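Local coordinates for diaminopimelate decarboxylase (Aquifex aeolicus, PDB 2P3E), which probably catalyses the pyridoxal phosphate-dependent decarboxylation of meso-diaminopimelate to L-lysine, the last step of lysine biosynthesis by the diaminopimelate pathway, at residues Ala83-Gly88 and Ile104-Val109; Ala149-Arg154 and Leu196-Ile201. One frame throughout, in Å; residues are numbered along the deposited sequence.

Interaction 1. Residues Ala83-Gly88 and Ile104-Val109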
# COMPACT_ATOMS: atom_id res chain seq x y z
N ALA B 83 -24.24 -0.29 -5.25
CA ALA B 83 -22.79 -0.13 -5.19
C ALA B 83 -22.38 1.27 -5.61
O ALA B 83 -22.79 1.78 -6.67
CB ALA B 83 -22.07 -1.21 -6.02
N ASP B 84 -21.63 1.92 -4.74
CA ASP B 84 -20.95 3.18 -5.04
C ASP B 84 -19.54 2.79 -5.47
O ASP B 84 -18.76 2.27 -4.67
CB ASP B 84 -20.97 4.08 -3.79
CG ASP B 84 -19.89 5.18 -3.79
OD1 ASP B 84 -19.59 5.76 -4.83
OD2 ASP B 84 -19.33 5.45 -2.71
N ILE B 85 -19.24 3.02 -6.74
CA ILE B 85 -17.98 2.59 -7.33
C ILE B 85 -17.12 3.77 -7.74
O ILE B 85 -17.66 4.86 -7.99
CB ILE B 85 -18.20 1.64 -8.55
CG1 ILE B 85 -18.91 2.38 -9.71
CG2 ILE B 85 -18.99 0.38 -8.08
CD1 ILE B 85 -18.87 1.67 -11.08
N VAL B 86 -15.80 3.57 -7.80
CA VAL B 86 -14.85 4.61 -8.23
C VAL B 86 -13.87 4.12 -9.32
O VAL B 86 -12.90 4.79 -9.63
CB VAL B 86 -14.05 5.22 -7.01
CG1 VAL B 86 -15.01 5.82 -5.98
CG2 VAL B 86 -13.19 4.16 -6.34
N SER B 87 -14.14 2.97 -9.93
CA SER B 87 -13.23 2.43 -10.95
C SER B 87 -13.95 1.35 -11.74
O SER B 87 -15.00 0.85 -11.32
CB SER B 87 -11.98 1.81 -10.30
OG SER B 87 -12.31 0.58 -9.67
N GLY B 88 -13.37 1.01 -12.89
CA GLY B 88 -13.83 -0.10 -13.72
C GLY B 88 -13.71 -1.42 -12.99
O GLY B 88 -14.54 -2.30 -13.19
N ILE B 104 -26.16 1.10 -9.32
CA ILE B 104 -24.73 1.46 -9.30
C ILE B 104 -24.53 2.94 -9.62
O ILE B 104 -25.06 3.45 -10.62
CB ILE B 104 -23.92 0.57 -10.28
CG1 ILE B 104 -24.04 -0.90 -9.86
CG2 ILE B 104 -22.44 1.07 -10.43
CD1 ILE B 104 -23.26 -1.88 -10.75
N VAL B 105 -23.77 3.63 -8.75
CA VAL B 105 -23.38 5.02 -8.98
C VAL B 105 -21.84 5.12 -9.03
O VAL B 105 -21.14 4.41 -8.31
CB VAL B 105 -23.97 5.99 -7.91
CG1 VAL B 105 -25.52 5.99 -7.97
CG2 VAL B 105 -23.49 5.62 -6.49
N TYR B 106 -21.33 6.01 -9.87
CA TYR B 106 -19.90 6.02 -10.17
C TYR B 106 -19.32 7.38 -9.81
O TYR B 106 -19.62 8.38 -10.48
CB TYR B 106 -19.68 5.68 -11.66
CG TYR B 106 -18.24 5.39 -12.14
CD1 TYR B 106 -18.02 4.81 -13.40
CD2 TYR B 106 -17.12 5.66 -11.36
CE1 TYR B 106 -16.73 4.54 -13.88
CE2 TYR B 106 -15.82 5.39 -11.84
CZ TYR B 106 -15.64 4.83 -13.09
OH TYR B 106 -14.36 4.55 -13.58
N ALA B 107 -18.49 7.42 -8.77
CA ALA B 107 -17.87 8.67 -8.32
C ALA B 107 -16.37 8.73 -8.62
O ALA B 107 -15.80 7.84 -9.23
CB ALA B 107 -18.11 8.89 -6.86
N GLY B 108 -15.75 9.82 -8.18
CA GLY B 108 -14.29 9.96 -8.25
C GLY B 108 -13.78 10.48 -9.58
O GLY B 108 -14.53 10.65 -10.55
N VAL B 109 -12.48 10.76 -9.59
CA VAL B 109 -11.78 11.24 -10.77
C VAL B 109 -11.07 10.05 -11.46
O VAL B 109 -10.31 10.26 -12.42
CB VAL B 109 -10.77 12.36 -10.41
CG1 VAL B 109 -11.48 13.56 -9.83
CG2 VAL B 109 -9.68 11.86 -9.46
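Val105 O accepts a hydrogen bond from Ile85 N at 2.8 Å, almost straight, 177° at the hydrogen, while Asp84 CA brings a weaker C-H contact to the same oxygen. One step further on, Ile85 O receives Ala107 N at 2.8 Å, with Tyr106 CA beside it as a second, C-H donor. At the other end Val105 N reaches Ala83 O at 3.0 Å. This is regular parallel pairing, and the short segments 83-85 and 104-106 run at 19° to each other.

The two strands and the helix 88-96 between them form a beta-alpha-beta unit of the TIM-barrel domain that binds pyridoxal phosphate in this decarboxylase family. Ala83, Ile85, Ile104 and Tyr106 share the face turned to helices 88-96 and 113-121. Asp84 and Val105 point into the barrel, against Cys61 of strand 59-63 and Glu279, the latter a cofactor-binding residue by similarity.

On the helix-facing side Ile85 and Tyr106 carry the contact. The CG1 of Ile85 sits between the backbone N and the carbonyl carbon (chi1 65°), which brings CD1 to 3.7 Å from Ile104 CG2 and lays it over one face of the Tyr106 ring. That CH-pi contact measures 4.2 Å from Ile85 CD1 to the ring centroid, offset toward the rim. Toward its hydroxyl end the ring meets the loop after the strand obliquely, Tyr106 CE2 lying 3.4 Å from Val86 C, and the hydroxyl is hydrogen-bonded to Gly110 O.

Past the strand, Ser87 is the N-cap of helix 88-96: its OG bonds Glu90 N and also Asn386 O of the second subunit. Ala107 O is buried here without a conventional hydrogen-bond partner, met by Val86 CA at 3.5 Å.

Interaction 2. Residues Ala149-Arg154 and Leu196-Ile201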
# COMPACT_ATOMS: atom_id res chain seq x y z
N ALA B 149 -25.90 9.10 -20.95
CA ALA B 149 -25.26 8.99 -19.63
C ALA B 149 -26.04 9.85 -18.64
O ALA B 149 -26.20 11.04 -18.86
CB ALA B 149 -23.80 9.42 -19.69
N ARG B 150 -26.51 9.23 -17.57
CA ARG B 150 -27.23 9.94 -16.51
C ARG B 150 -26.22 10.53 -15.53
O ARG B 150 -25.32 9.83 -15.05
CB ARG B 150 -28.19 8.99 -15.79
CG ARG B 150 -29.48 8.70 -16.54
CD ARG B 150 -30.21 7.54 -15.88
NE ARG B 150 -29.39 6.33 -16.01
CZ ARG B 150 -29.44 5.50 -17.05
NH1 ARG B 150 -30.27 5.75 -18.06
NH2 ARG B 150 -28.65 4.43 -17.09
N ILE B 151 -26.36 11.82 -15.23
CA ILE B 151 -25.38 12.51 -14.40
C ILE B 151 -25.93 13.26 -13.18
O ILE B 151 -27.10 13.70 -13.13
CB ILE B 151 -24.51 13.50 -15.24
CG1 ILE B 151 -25.40 14.64 -15.76
CG2 ILE B 151 -23.75 12.78 -16.38
CD1 ILE B 151 -24.63 15.94 -15.98
N ALA B 152 -25.04 13.39 -12.19
CA ALA B 152 -25.17 14.34 -11.10
C ALA B 152 -23.88 15.12 -11.05
O ALA B 152 -22.83 14.62 -11.44
CB ALA B 152 -25.37 13.60 -9.79
N ILE B 153 -23.94 16.35 -10.54
CA ILE B 153 -22.70 17.08 -10.26
C ILE B 153 -22.34 16.86 -8.79
O ILE B 153 -23.21 16.95 -7.90
CB ILE B 153 -22.83 18.62 -10.56
CG1 ILE B 153 -23.18 18.88 -12.04
CG2 ILE B 153 -21.54 19.38 -10.16
CD1 ILE B 153 -22.21 18.30 -13.01
N ARG B 154 -21.07 16.55 -8.53
CA ARG B 154 -20.60 16.50 -7.16
C ARG B 154 -20.37 17.91 -6.63
O ARG B 154 -19.50 18.63 -7.13
CB ARG B 154 -19.30 15.70 -6.99
CG ARG B 154 -19.00 15.57 -5.48
CD ARG B 154 -17.67 14.97 -5.22
NE ARG B 154 -17.35 14.92 -3.78
CZ ARG B 154 -16.48 14.06 -3.26
NH1 ARG B 154 -15.86 13.18 -4.05
NH2 ARG B 154 -16.22 14.06 -1.96
N LEU B 196 -26.22 13.61 -22.51
CA LEU B 196 -26.29 13.50 -21.05
C LEU B 196 -27.70 13.73 -20.60
O LEU B 196 -28.43 14.54 -21.19
CB LEU B 196 -25.39 14.52 -20.37
CG LEU B 196 -23.91 14.54 -20.71
CD1 LEU B 196 -23.23 15.56 -19.84
CD2 LEU B 196 -23.30 13.13 -20.57
N GLU B 197 -28.09 13.02 -19.56
CA GLU B 197 -29.36 13.25 -18.92
C GLU B 197 -29.09 13.63 -17.46
O GLU B 197 -28.61 12.80 -16.66
CB GLU B 197 -30.19 11.98 -19.00
CG GLU B 197 -31.59 12.12 -18.45
CD GLU B 197 -32.33 10.80 -18.45
OE1 GLU B 197 -31.86 9.84 -19.13
OE2 GLU B 197 -33.39 10.71 -17.77
N ILE B 198 -29.40 14.88 -17.11
CA ILE B 198 -29.23 15.38 -15.74
C ILE B 198 -30.30 14.82 -14.82
O ILE B 198 -31.49 15.13 -14.99
CB ILE B 198 -29.29 16.92 -15.71
CG1 ILE B 198 -28.15 17.49 -16.55
CG2 ILE B 198 -29.26 17.43 -14.25
CD1 ILE B 198 -28.32 18.98 -16.88
N VAL B 199 -29.90 13.99 -13.86
CA VAL B 199 -30.86 13.31 -12.97
C VAL B 199 -30.60 13.49 -11.46
O VAL B 199 -31.43 13.12 -10.64
CB VAL B 199 -30.97 11.77 -13.23
CG1 VAL B 199 -31.43 11.47 -14.68
CG2 VAL B 199 -29.65 11.06 -12.93
N GLY B 200 -29.44 14.04 -11.11
CA GLY B 200 -29.08 14.07 -9.70
C GLY B 200 -28.24 15.22 -9.21
O GLY B 200 -27.78 16.05 -9.98
N ILE B 201 -28.06 15.23 -7.89
CA ILE B 201 -27.09 16.08 -7.20
C ILE B 201 -26.36 15.16 -6.25
O ILE B 201 -26.98 14.27 -5.65
CB ILE B 201 -27.77 17.21 -6.36
CG1 ILE B 201 -28.65 18.11 -7.24
CG2 ILE B 201 -26.71 18.00 -5.54
CD1 ILE B 201 -29.58 19.01 -6.45
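Ile151 CD1 reaches across to two aliphatic side chains of the neighbouring strand, 3.9 Å from Ile198 CG1 and 4.1 Å from Leu196 CD1. The strands 149-156 and 196-202 are parallel neighbours in the TIM barrel, and the isoleucine packs on the side facing helices 132-145 and 183-191. Its CG1 lies between the backbone N and the carbonyl carbon (chi1 66°), which swings CD1 across the pair. An alanine here would probably open a gap beside Leu196 and Ile198 and leave their ends less firmly packed. Ala149 CB extends this apolar patch, 3.8 Å from Leu196 CD2.

The backbone bonds alternate along the pair, Glu197 N to Ala149 O and Ile151 N to Glu197 O. Ile151 O is then gripped twice, by Val199 N at 2.9 Å and Gly200 N at 3.1 Å, the double donation of a beta bulge.

On the other face, Arg150 CB rests against Val199 CG2. Its guanidinium bonds Ile124 O and Leu125 O and makes a salt bridge with Glu123. Glu197 runs alongside, but Arg150 NH1 stays 4.5 Å from Glu197 OE1, too far for a salt bridge, with the guanidinium and carboxylate planes 82° apart.

Interactions 1 and 2 both join parallel strands of one barrel, on either side of strand 126-129, which pairs with 104-106 and with 149-156. Their centres are about 13 Å apart, and their nearest atoms, about 5 Å apart, do not touch. Interaction 1 lies nearer the centre of the chain, all its touching residues buried, beside the predicted cofactor site, and its loop end meets the second subunit. Interaction 2 is touched by no other chain and has partly exposed residues, among them the oppositely charged Arg150 and Glu197, which form no salt bridge with each other. Aromatic packing on an aliphatic group marks the first; the second is purely aliphatic at its centre, its strand segments more strongly twisted (46° against 19°).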